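Local coordinates for protein peptidyl-prolyl cis-trans isomerase ([Pseudomonas syringae] pv. tomato str. DC3000, PDB 5XB0) that probably catalyses the cis-trans isomerisation of peptide bonds that precede proline, as an FKBP-type domain cut from a longer protein, at residues 34-39 against 96-101; 51-56 against 128-133; 58-63 against 118-123. All blocks are in the same frame, centred on the assembly; numbering follows the deposited sequence.

Overall arrangement
All three contacts involve strands of one antiparallel FKBP-type sheet, contact 3 at a strand end running into loops. Contact 1 pairs strand 34-37 with strand 96-101, the neighbour of strand 122-132; contacts 2 and 3 both pair strand 122-132 with strand 51-59, at opposite ends, their centres about 22 Å apart. All are partly buried. The centres of contacts 1 and 3 lie about 8 and 9 Å from that of the chain, and that of contact 2 lies further out, at about 14 Å. Contact 1 sets a methionine against a tryptophan, contact 2 adds charged and hydroxyl groups to valines and a leucine, and contact 3 is mainly proline and aliphatic packing. Ile101 N probably hydrogen-bonds to Leu122 O, joining contacts 1 and 3.

Contact 1: residues 34-39 against 96-101; sequences LMTELT and KWRLVI
Met35 lies over one face of the Trp97 indole. Its CG lies over the six-membered ring, 3.7 Å from the centroid and nearest CE3, a CH-pi contact, and SD sits 3.8 Å from the centroid of the five-membered ring, almost on its normal, a Met-aromatic contact. CG is anti to the backbone N (chi1 -177°), and bends at chi2 and chi3 bring CE back to Trp97 CZ2. Glu37 reaches the same indole at its edge: Trp97 NE1 donates to the anti lone pair of Glu37 OE2 (2.9 Å), with carboxylate and ring planes 30° apart. On the other face of the sheet Leu34 CB meets Val100 CB, and helix 6-21 covers both residues. Lys96 runs alongside Thr39, and its bent end (chi4 71°) brings NZ to Thr39 OG1 at 3.1 Å. Arg98 instead extends to a salt bridge with Glu20. The antiparallel pairing of these FKBP-type strands is interrupted by a classic beta bulge, where Lys96 O accepts from both Leu38 N (2.8 Å) and Thr39 N (3.0 Å), after which Thr39 pairs with Lys96. Face contacts and N-H bond together probably restrict the indole's rotation; the carboxylate would be expected to polarise the N-H.

Contact 2: residues 51-56 against 128-133; sequences RVEVRY and LIAVSQ
Arg51 and Ser132 open the backbone pairing of two antiparallel strands of the FKBP-type sheet, exchanging N-H and C=O in both directions. Two residues on, Glu53 N donates to Ala130 O. The register then slips by one residue: Ile129 and Ala130 both face Glu53 in a classic beta bulge. Glu53 O takes a bond from Ile129 N (2.8 Å) and a weak one from Ala130 N (3.4 Å).

The polar side-chain contacts lie on the face that carries Arg51, Glu53 and Ser132. The arginine chain bends at chi3 (78°), which turns NE back, and NH1 donates to Ser132 OG at 3.1 Å with the hydroxyl 16° out of the guanidinium plane. Ser132 OG in turn donates to Gln133 O, an oxygen of the C-terminal carboxylate, so the serine relays between the arginine and the chain end. Arg51 CD also lies 3.3 Å from that same Gln133 O. Trp74 of the neighbouring strand touches Arg51, Glu53 and Ser132.

Mixed contacts follow. Glu53 OE1 rests against Ala130 CB (3.5 Å) and Ile129 CG2. The extended Arg55 chain crosses Ile129, with NH1 3.3 Å from CD1; NH1 also makes a weak, long ion pair with Glu127.

Apolar packing fills the opposite face. Leu128 CD1 meets both Val52 CB (3.7 Å) and Val54 CG1 (3.8 Å), and the leucine crosses Val52 at about a right angle.

One face is thus aliphatic, the other mixed, with charged, hydroxyl and methyl groups. The bonds from Arg51 NH1 to Ser132 OG and on to Gln133 O link the chain end to strand 51-56, and the nearby positive charge would be expected to stabilise the terminal carboxylate somewhat.

Contact 3: residues 58-63 against 118-123; sequences GRLPDG and PFTPLV
Arg59 and Val123 form an antiparallel hydrogen-bonded pair where strands 51-59 and 122-132 of the FKBP-type sheet meet. Arg59 N donates to Val123 O at 2.7 Å, and Val123 N returns a bond to Arg59 O at 2.9 Å. Gly58 CA adds a longer C-H...O contact to the same Val123 O. The directions of 58-61 and 120-123 differ by 121°. Leu60 to Gly63 fold into a type I beta turn closed by Gly63 N on Leu60 O. The contact thus joins the end of strand 51-59 and its turn to the loop leading into strand 122-132, against helix 6-21.

The side chains beyond the pair are mostly aliphatic. Leu60 and Leu122 run alongside each other in the same direction, their CD2 methyls 4.1 Å apart, and Phe66 of strand 65-68 touches both. Leu60 CD2 also nears Thr120 CG2; this branch, anti to the backbone N, meets Pro61 CD at 3.6 Å. Thr120 OG1 is hydrogen-bonded to Asp117 O. Pro61 and Pro121 cross at about a right angle with CG against CG at 3.8 Å, and Phe16 of helix 6-21 touches both rings. The Arg59 side chain turns from Val123 toward the turn, its NE donating to Gly63 O. Pro121 O is buried with no hydrogen-bonding partner in the model; Pro61 CD sits 3.2 Å from it.

Contact 1: residues 34-39 against 96-101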
loop_
_atom_site.group_PDB
_atom_site.type_symbol
_atom_site.label_atom_id
_atom_site.label_comp_id
_atom_site.label_asym_id
_atom_site.label_seq_id
_atom_site.Cartn_x
_atom_site.Cartn_y
_atom_site.Cartn_z
ATOM N N LEU A 34 1.304 -5.724 4.663
ATOM C CA LEU A 34 0.535 -6.964 4.650
ATOM C C LEU A 34 -0.085 -7.201 3.286
ATOM O O LEU A 34 -0.800 -6.347 2.771
ATOM C CB LEU A 34 -0.565 -6.925 5.705
ATOM C CG LEU A 34 -0.118 -6.525 7.109
ATOM C CD1 LEU A 34 -1.323 -6.266 8.018
ATOM C CD2 LEU A 34 0.776 -7.605 7.713
ATOM N N MET A 35 0.165 -8.374 2.724
ATOM C CA MET A 35 -0.280 -8.678 1.378
ATOM C C MET A 35 -1.262 -9.836 1.366
ATOM O O MET A 35 -1.068 -10.863 2.042
ATOM C CB MET A 35 0.928 -9.009 0.488
ATOM C CG MET A 35 0.590 -9.278 -0.975
ATOM S SD MET A 35 0.138 -10.990 -1.339
ATOM C CE MET A 35 1.751 -11.767 -1.327
ATOM N N THR A 36 -2.314 -9.671 0.579
ATOM C CA THR A 36 -3.219 -10.762 0.259
ATOM C C THR A 36 -3.265 -10.912 -1.256
ATOM O O THR A 36 -3.449 -9.925 -1.958
ATOM C CB THR A 36 -4.634 -10.504 0.790
ATOM O OG1 THR A 36 -4.573 -10.139 2.176
ATOM C CG2 THR A 36 -5.500 -11.755 0.628
ATOM N N GLU A 37 -3.103 -12.130 -1.766
ATOM C CA GLU A 37 -3.088 -12.318 -3.211
ATOM C C GLU A 37 -4.475 -12.609 -3.739
ATOM O O GLU A 37 -5.098 -13.602 -3.358
ATOM C CB GLU A 37 -2.134 -13.448 -3.592
ATOM C CG GLU A 37 -2.038 -13.715 -5.077
ATOM C CD GLU A 37 -0.780 -14.491 -5.420
ATOM O OE1 GLU A 37 -0.865 -15.738 -5.483
ATOM O OE2 GLU A 37 0.291 -13.863 -5.582
ATOM N N LEU A 38 -4.958 -11.732 -4.614
ATOM C CA LEU A 38 -6.270 -11.907 -5.213
ATOM C C LEU A 38 -6.130 -12.814 -6.432
ATOM O O LEU A 38 -6.901 -13.755 -6.613
ATOM C CB LEU A 38 -6.880 -10.549 -5.599
ATOM C CG LEU A 38 -6.750 -9.456 -4.528
ATOM C CD1 LEU A 38 -7.362 -8.138 -4.988
ATOM C CD2 LEU A 38 -7.372 -9.893 -3.214
ATOM N N THR A 39 -5.115 -12.528 -7.244
ATOM C CA THR A 39 -4.818 -13.273 -8.472
ATOM C C THR A 39 -3.312 -13.449 -8.585
ATOM O O THR A 39 -2.577 -12.480 -8.469
ATOM C CB THR A 39 -5.325 -12.527 -9.724
ATOM O OG1 THR A 39 -6.739 -12.313 -9.616
ATOM C CG2 THR A 39 -5.023 -13.313 -10.995
ATOM N N LYS A 96 -2.700 -9.634 -9.031
ATOM C CA LYS A 96 -3.554 -8.632 -8.385
ATOM C C LYS A 96 -3.427 -8.854 -6.886
ATOM O O LYS A 96 -3.734 -9.949 -6.389
ATOM C CB LYS A 96 -5.021 -8.756 -8.815
ATOM C CG LYS A 96 -5.272 -8.629 -10.313
ATOM C CD LYS A 96 -6.742 -8.280 -10.584
ATOM C CE LYS A 96 -7.232 -8.840 -11.914
ATOM N NZ LYS A 96 -7.365 -10.327 -11.872
ATOM N N TRP A 97 -2.960 -7.825 -6.182
ATOM C CA TRP A 97 -2.666 -7.885 -4.753
ATOM C C TRP A 97 -3.424 -6.842 -3.953
ATOM O O TRP A 97 -3.640 -5.726 -4.427
ATOM C CB TRP A 97 -1.170 -7.673 -4.499
ATOM C CG TRP A 97 -0.316 -8.874 -4.742
ATOM C CD1 TRP A 97 -0.703 -10.071 -5.280
ATOM C CD2 TRP A 97 1.075 -9.001 -4.434
ATOM N NE1 TRP A 97 0.369 -10.939 -5.324
ATOM C CE2 TRP A 97 1.465 -10.309 -4.797
ATOM C CE3 TRP A 97 2.029 -8.138 -3.868
ATOM C CZ2 TRP A 97 2.775 -10.771 -4.642
ATOM C CZ3 TRP A 97 3.324 -8.607 -3.694
ATOM C CH2 TRP A 97 3.679 -9.912 -4.083
ATOM N N ARG A 98 -3.802 -7.211 -2.730
ATOM C CA ARG A 98 -4.245 -6.261 -1.724
ATOM C C ARG A 98 -3.070 -6.003 -0.798
ATOM O O ARG A 98 -2.430 -6.945 -0.330
ATOM C CB ARG A 98 -5.456 -6.806 -0.954
ATOM C CG ARG A 98 -5.917 -5.931 0.217
ATOM C CD ARG A 98 -7.253 -6.475 0.733
ATOM N NE ARG A 98 -7.929 -5.616 1.700
ATOM C CZ ARG A 98 -7.672 -5.650 3.000
ATOM N NH1 ARG A 98 -6.733 -6.473 3.448
ATOM N NH2 ARG A 98 -8.329 -4.858 3.844
ATOM N N LEU A 99 -2.740 -4.735 -0.599
ATOM C CA LEU A 99 -1.679 -4.341 0.326
ATOM C C LEU A 99 -2.244 -3.481 1.430
ATOM O O LEU A 99 -2.949 -2.514 1.155
ATOM C CB LEU A 99 -0.578 -3.550 -0.389
ATOM C CG LEU A 99 0.198 -4.223 -1.510
ATOM C CD1 LEU A 99 1.264 -3.259 -2.039
ATOM C CD2 LEU A 99 0.844 -5.519 -1.020
ATOM N N VAL A 100 -1.905 -3.798 2.671
ATOM C CA VAL A 100 -2.205 -2.911 3.786
ATOM C C VAL A 100 -0.879 -2.359 4.269
ATOM O O VAL A 100 0.010 -3.118 4.644
ATOM C CB VAL A 100 -2.934 -3.626 4.940
ATOM C CG1 VAL A 100 -3.318 -2.625 6.021
ATOM C CG2 VAL A 100 -4.182 -4.327 4.423
ATOM N N ILE A 101 -0.749 -1.040 4.238
ATOM C CA ILE A 101 0.536 -0.387 4.467
ATOM C C ILE A 101 0.456 0.464 5.726
ATOM O O ILE A 101 -0.391 1.364 5.815
ATOM C CB ILE A 101 0.923 0.476 3.235
ATOM C CG1 ILE A 101 0.947 -0.421 1.985
ATOM C CG2 ILE A 101 2.255 1.177 3.440
ATOM C CD1 ILE A 101 1.242 0.306 0.696
HETATM O O HOH W 1 -3.815 -7.649 2.865
#

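Contact 2: residues 51-56 against 128-133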
loop_
_atom_site.group_PDB
_atom_site.type_symbol
_atom_site.label_atom_id
_atom_site.label_comp_id
_atom_site.label_asym_id
_atom_site.label_seq_id
_atom_site.Cartn_x
_atom_site.Cartn_y
_atom_site.Cartn_z
ATOM N N ARG A 51 10.580 0.622 -12.757
ATOM C CA ARG A 51 9.248 1.189 -12.888
ATOM C C ARG A 51 8.184 0.101 -12.920
ATOM O O ARG A 51 8.432 -1.008 -13.389
ATOM C CB ARG A 51 9.143 2.035 -14.162
ATOM C CG ARG A 51 10.145 3.174 -14.252
ATOM C CD ARG A 51 10.313 3.630 -15.689
ATOM N NE ARG A 51 9.212 4.471 -16.151
ATOM C CZ ARG A 51 8.480 4.226 -17.236
ATOM N NH1 ARG A 51 8.718 3.152 -17.981
ATOM N NH2 ARG A 51 7.508 5.059 -17.579
ATOM N N VAL A 52 7.005 0.442 -12.416
ATOM C CA VAL A 52 5.830 -0.418 -12.477
ATOM C C VAL A 52 4.716 0.276 -13.232
ATOM O O VAL A 52 4.531 1.487 -13.118
ATOM C CB VAL A 52 5.328 -0.810 -11.067
ATOM C CG1 VAL A 52 6.379 -1.635 -10.358
ATOM C CG2 VAL A 52 4.962 0.425 -10.216
ATOM N N GLU A 53 3.991 -0.487 -14.035
ATOM C CA GLU A 53 2.783 0.023 -14.666
ATOM C C GLU A 53 1.630 -0.659 -13.962
ATOM O O GLU A 53 1.537 -1.888 -13.971
ATOM C CB GLU A 53 2.759 -0.254 -16.169
ATOM C CG GLU A 53 1.619 0.466 -16.894
ATOM C CD GLU A 53 1.470 0.046 -18.350
ATOM O OE1 GLU A 53 1.841 -1.094 -18.698
ATOM O OE2 GLU A 53 0.982 0.867 -19.160
ATOM N N VAL A 54 0.757 0.129 -13.335
ATOM C CA VAL A 54 -0.261 -0.432 -12.463
ATOM C C VAL A 54 -1.651 0.145 -12.699
ATOM O O VAL A 54 -1.803 1.249 -13.209
ATOM C CB VAL A 54 0.093 -0.208 -10.971
ATOM C CG1 VAL A 54 1.344 -1.015 -10.596
ATOM C CG2 VAL A 54 0.271 1.294 -10.674
ATOM N N ARG A 55 -2.662 -0.637 -12.338
ATOM C CA ARG A 55 -3.960 -0.094 -11.972
ATOM C C ARG A 55 -4.040 -0.188 -10.466
ATOM O O ARG A 55 -3.526 -1.144 -9.878
ATOM C CB ARG A 55 -5.108 -0.881 -12.598
ATOM C CG ARG A 55 -5.170 -0.855 -14.088
ATOM C CD ARG A 55 -6.458 -1.515 -14.553
ATOM N NE ARG A 55 -6.649 -1.311 -15.977
ATOM C CZ ARG A 55 -6.188 -2.137 -16.903
ATOM N NH1 ARG A 55 -5.528 -3.230 -16.546
ATOM N NH2 ARG A 55 -6.400 -1.878 -18.182
ATOM N N TYR A 56 -4.695 0.774 -9.826
ATOM C CA TYR A 56 -4.774 0.731 -8.375
ATOM C C TYR A 56 -5.988 1.468 -7.834
ATOM O O TYR A 56 -6.526 2.374 -8.460
ATOM C CB TYR A 56 -3.502 1.306 -7.736
ATOM C CG TYR A 56 -3.336 2.797 -7.920
ATOM C CD1 TYR A 56 -2.773 3.310 -9.083
ATOM C CD2 TYR A 56 -3.746 3.696 -6.937
ATOM C CE1 TYR A 56 -2.632 4.687 -9.276
ATOM C CE2 TYR A 56 -3.610 5.079 -7.122
ATOM C CZ TYR A 56 -3.037 5.562 -8.287
ATOM O OH TYR A 56 -2.895 6.921 -8.483
ATOM N N LEU A 128 -0.646 -5.449 -11.317
ATOM C CA LEU A 128 0.623 -5.123 -11.956
ATOM C C LEU A 128 0.560 -5.510 -13.441
ATOM O O LEU A 128 0.510 -6.687 -13.796
ATOM C CB LEU A 128 1.782 -5.821 -11.243
ATOM C CG LEU A 128 3.173 -5.468 -11.765
ATOM C CD1 LEU A 128 3.505 -3.966 -11.643
ATOM C CD2 LEU A 128 4.210 -6.287 -11.037
ATOM N N ILE A 129 0.555 -4.502 -14.303
ATOM C CA ILE A 129 0.359 -4.708 -15.733
ATOM C C ILE A 129 1.676 -4.970 -16.457
ATOM O O ILE A 129 1.744 -5.781 -17.390
ATOM C CB ILE A 129 -0.334 -3.481 -16.365
ATOM C CG1 ILE A 129 -1.639 -3.176 -15.634
ATOM C CG2 ILE A 129 -0.594 -3.697 -17.851
ATOM C CD1 ILE A 129 -2.595 -4.325 -15.632
ATOM N N ALA A 130 2.719 -4.267 -16.023
ATOM C CA ALA A 130 4.030 -4.366 -16.645
ATOM C C ALA A 130 5.094 -3.773 -15.728
ATOM O O ALA A 130 4.796 -3.038 -14.793
ATOM C CB ALA A 130 4.043 -3.658 -17.990
ATOM N N VAL A 131 6.339 -4.131 -15.993
ATOM C CA VAL A 131 7.470 -3.530 -15.304
ATOM C C VAL A 131 8.509 -3.148 -16.337
ATOM O O VAL A 131 8.496 -3.652 -17.463
ATOM C CB VAL A 131 8.111 -4.477 -14.258
ATOM C CG1 VAL A 131 7.078 -4.912 -13.200
ATOM C CG2 VAL A 131 8.748 -5.671 -14.939
ATOM N N SER A 132 9.418 -2.263 -15.954
ATOM C CA SER A 132 10.523 -1.897 -16.825
ATOM C C SER A 132 11.669 -1.389 -15.979
ATOM O O SER A 132 11.538 -1.245 -14.752
ATOM C CB SER A 132 10.112 -0.828 -17.839
ATOM O OG SER A 132 10.178 0.457 -17.258
ATOM N N GLN A 133 12.797 -1.139 -16.632
ATOM C CA GLN A 133 13.930 -0.507 -15.975
ATOM C C GLN A 133 13.660 0.983 -15.807
ATOM O O GLN A 133 12.735 1.528 -16.414
ATOM C CB GLN A 133 15.218 -0.732 -16.773
ATOM C CG GLN A 133 15.554 -2.198 -17.034
ATOM C CD GLN A 133 15.902 -2.979 -15.773
ATOM O OE1 GLN A 133 15.922 -2.437 -14.666
ATOM N NE2 GLN A 133 16.188 -4.266 -15.941
ATOM O OXT GLN A 133 14.357 1.674 -15.064
#

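Contact 3: residues 58-63 against 118-123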
loop_
_atom_site.group_PDB
_atom_site.type_symbol
_atom_site.label_atom_id
_atom_site.label_comp_id
_atom_site.label_asym_id
_atom_site.label_seq_id
_atom_site.Cartn_x
_atom_site.Cartn_y
_atom_site.Cartn_z
ATOM N N GLY A 58 -6.698 3.153 -3.962
ATOM C CA GLY A 58 -6.179 3.389 -2.624
ATOM C C GLY A 58 -7.287 3.863 -1.706
ATOM O O GLY A 58 -8.007 4.808 -2.034
ATOM N N ARG A 59 -7.434 3.180 -0.574
ATOM C CA ARG A 59 -8.491 3.477 0.382
ATOM C C ARG A 59 -7.980 3.730 1.790
ATOM O O ARG A 59 -6.973 3.152 2.218
ATOM C CB ARG A 59 -9.499 2.330 0.429
ATOM C CG ARG A 59 -10.153 2.013 -0.902
ATOM C CD ARG A 59 -11.038 0.794 -0.771
ATOM N NE ARG A 59 -12.445 1.153 -0.856
ATOM C CZ ARG A 59 -13.171 1.049 -1.962
ATOM N NH1 ARG A 59 -12.626 0.575 -3.074
ATOM N NH2 ARG A 59 -14.448 1.411 -1.951
ATOM N N LEU A 60 -8.711 4.580 2.506
ATOM C CA LEU A 60 -8.544 4.727 3.954
ATOM C C LEU A 60 -9.133 3.496 4.641
ATOM O O LEU A 60 -9.887 2.738 4.022
ATOM C CB LEU A 60 -9.232 6.004 4.446
ATOM C CG LEU A 60 -8.878 7.291 3.694
ATOM C CD1 LEU A 60 -9.651 8.476 4.252
ATOM C CD2 LEU A 60 -7.377 7.522 3.768
ATOM N N PRO A 61 -8.802 3.289 5.920
ATOM C CA PRO A 61 -9.337 2.111 6.613
ATOM C C PRO A 61 -10.861 2.031 6.642
ATOM O O PRO A 61 -11.387 0.920 6.729
ATOM C CB PRO A 61 -8.783 2.265 8.029
ATOM C CG PRO A 61 -7.472 2.971 7.834
ATOM C CD PRO A 61 -7.718 3.929 6.685
ATOM N N ASP A 62 -11.554 3.163 6.566
ATOM C CA ASP A 62 -13.016 3.131 6.559
ATOM C C ASP A 62 -13.598 2.911 5.159
ATOM O O ASP A 62 -14.819 2.975 4.972
ATOM C CB ASP A 62 -13.597 4.413 7.177
ATOM C CG ASP A 62 -13.234 5.683 6.405
ATOM O OD1 ASP A 62 -12.841 5.618 5.227
ATOM O OD2 ASP A 62 -13.376 6.772 6.994
ATOM N N GLY A 63 -12.729 2.664 4.178
ATOM C CA GLY A 63 -13.166 2.349 2.831
ATOM C C GLY A 63 -13.064 3.492 1.845
ATOM O O GLY A 63 -13.085 3.259 0.634
ATOM N N PRO A 118 -2.861 12.234 9.928
ATOM C CA PRO A 118 -1.706 11.591 10.554
ATOM C C PRO A 118 -2.020 10.156 10.981
ATOM O O PRO A 118 -3.148 9.873 11.387
ATOM C CB PRO A 118 -1.437 12.481 11.777
ATOM C CG PRO A 118 -1.901 13.844 11.321
ATOM C CD PRO A 118 -3.124 13.568 10.495
ATOM N N PHE A 119 -1.039 9.267 10.856
ATOM C CA PHE A 119 -1.120 7.913 11.399
ATOM C C PHE A 119 -2.254 7.101 10.795
ATOM O O PHE A 119 -2.942 6.352 11.487
ATOM C CB PHE A 119 -1.250 7.967 12.926
ATOM C CG PHE A 119 -0.191 8.805 13.572
ATOM C CD1 PHE A 119 1.138 8.461 13.432
ATOM C CD2 PHE A 119 -0.514 9.959 14.259
ATOM C CE1 PHE A 119 2.130 9.243 14.004
ATOM C CE2 PHE A 119 0.474 10.746 14.842
ATOM C CZ PHE A 119 1.794 10.384 14.714
ATOM N N THR A 120 -2.412 7.235 9.484
ATOM C CA THR A 120 -3.436 6.485 8.766
ATOM C C THR A 120 -2.810 5.368 7.930
ATOM O O THR A 120 -2.124 5.637 6.941
ATOM C CB THR A 120 -4.248 7.404 7.852
ATOM O OG1 THR A 120 -4.823 8.462 8.627
ATOM C CG2 THR A 120 -5.362 6.641 7.163
ATOM N N PRO A 121 -3.041 4.108 8.323
ATOM C CA PRO A 121 -2.662 3.007 7.430
ATOM C C PRO A 121 -3.488 3.049 6.142
ATOM O O PRO A 121 -4.620 3.522 6.160
ATOM C CB PRO A 121 -2.962 1.755 8.258
ATOM C CG PRO A 121 -3.992 2.192 9.259
ATOM C CD PRO A 121 -3.791 3.658 9.509
ATOM N N LEU A 122 -2.920 2.589 5.035
ATOM C CA LEU A 122 -3.599 2.676 3.740
ATOM C C LEU A 122 -3.849 1.292 3.169
ATOM O O LEU A 122 -3.026 0.395 3.337
ATOM C CB LEU A 122 -2.770 3.498 2.754
ATOM C CG LEU A 122 -2.394 4.912 3.208
ATOM C CD1 LEU A 122 -1.587 5.621 2.122
ATOM C CD2 LEU A 122 -3.663 5.691 3.543
ATOM N N VAL A 123 -4.976 1.128 2.482
ATOM C CA VAL A 123 -5.317 -0.151 1.862
ATOM C C VAL A 123 -5.353 0.013 0.356
ATOM O O VAL A 123 -6.124 0.811 -0.160
ATOM C CB VAL A 123 -6.676 -0.671 2.351
ATOM C CG1 VAL A 123 -6.963 -2.033 1.760
ATOM C CG2 VAL A 123 -6.696 -0.728 3.889
#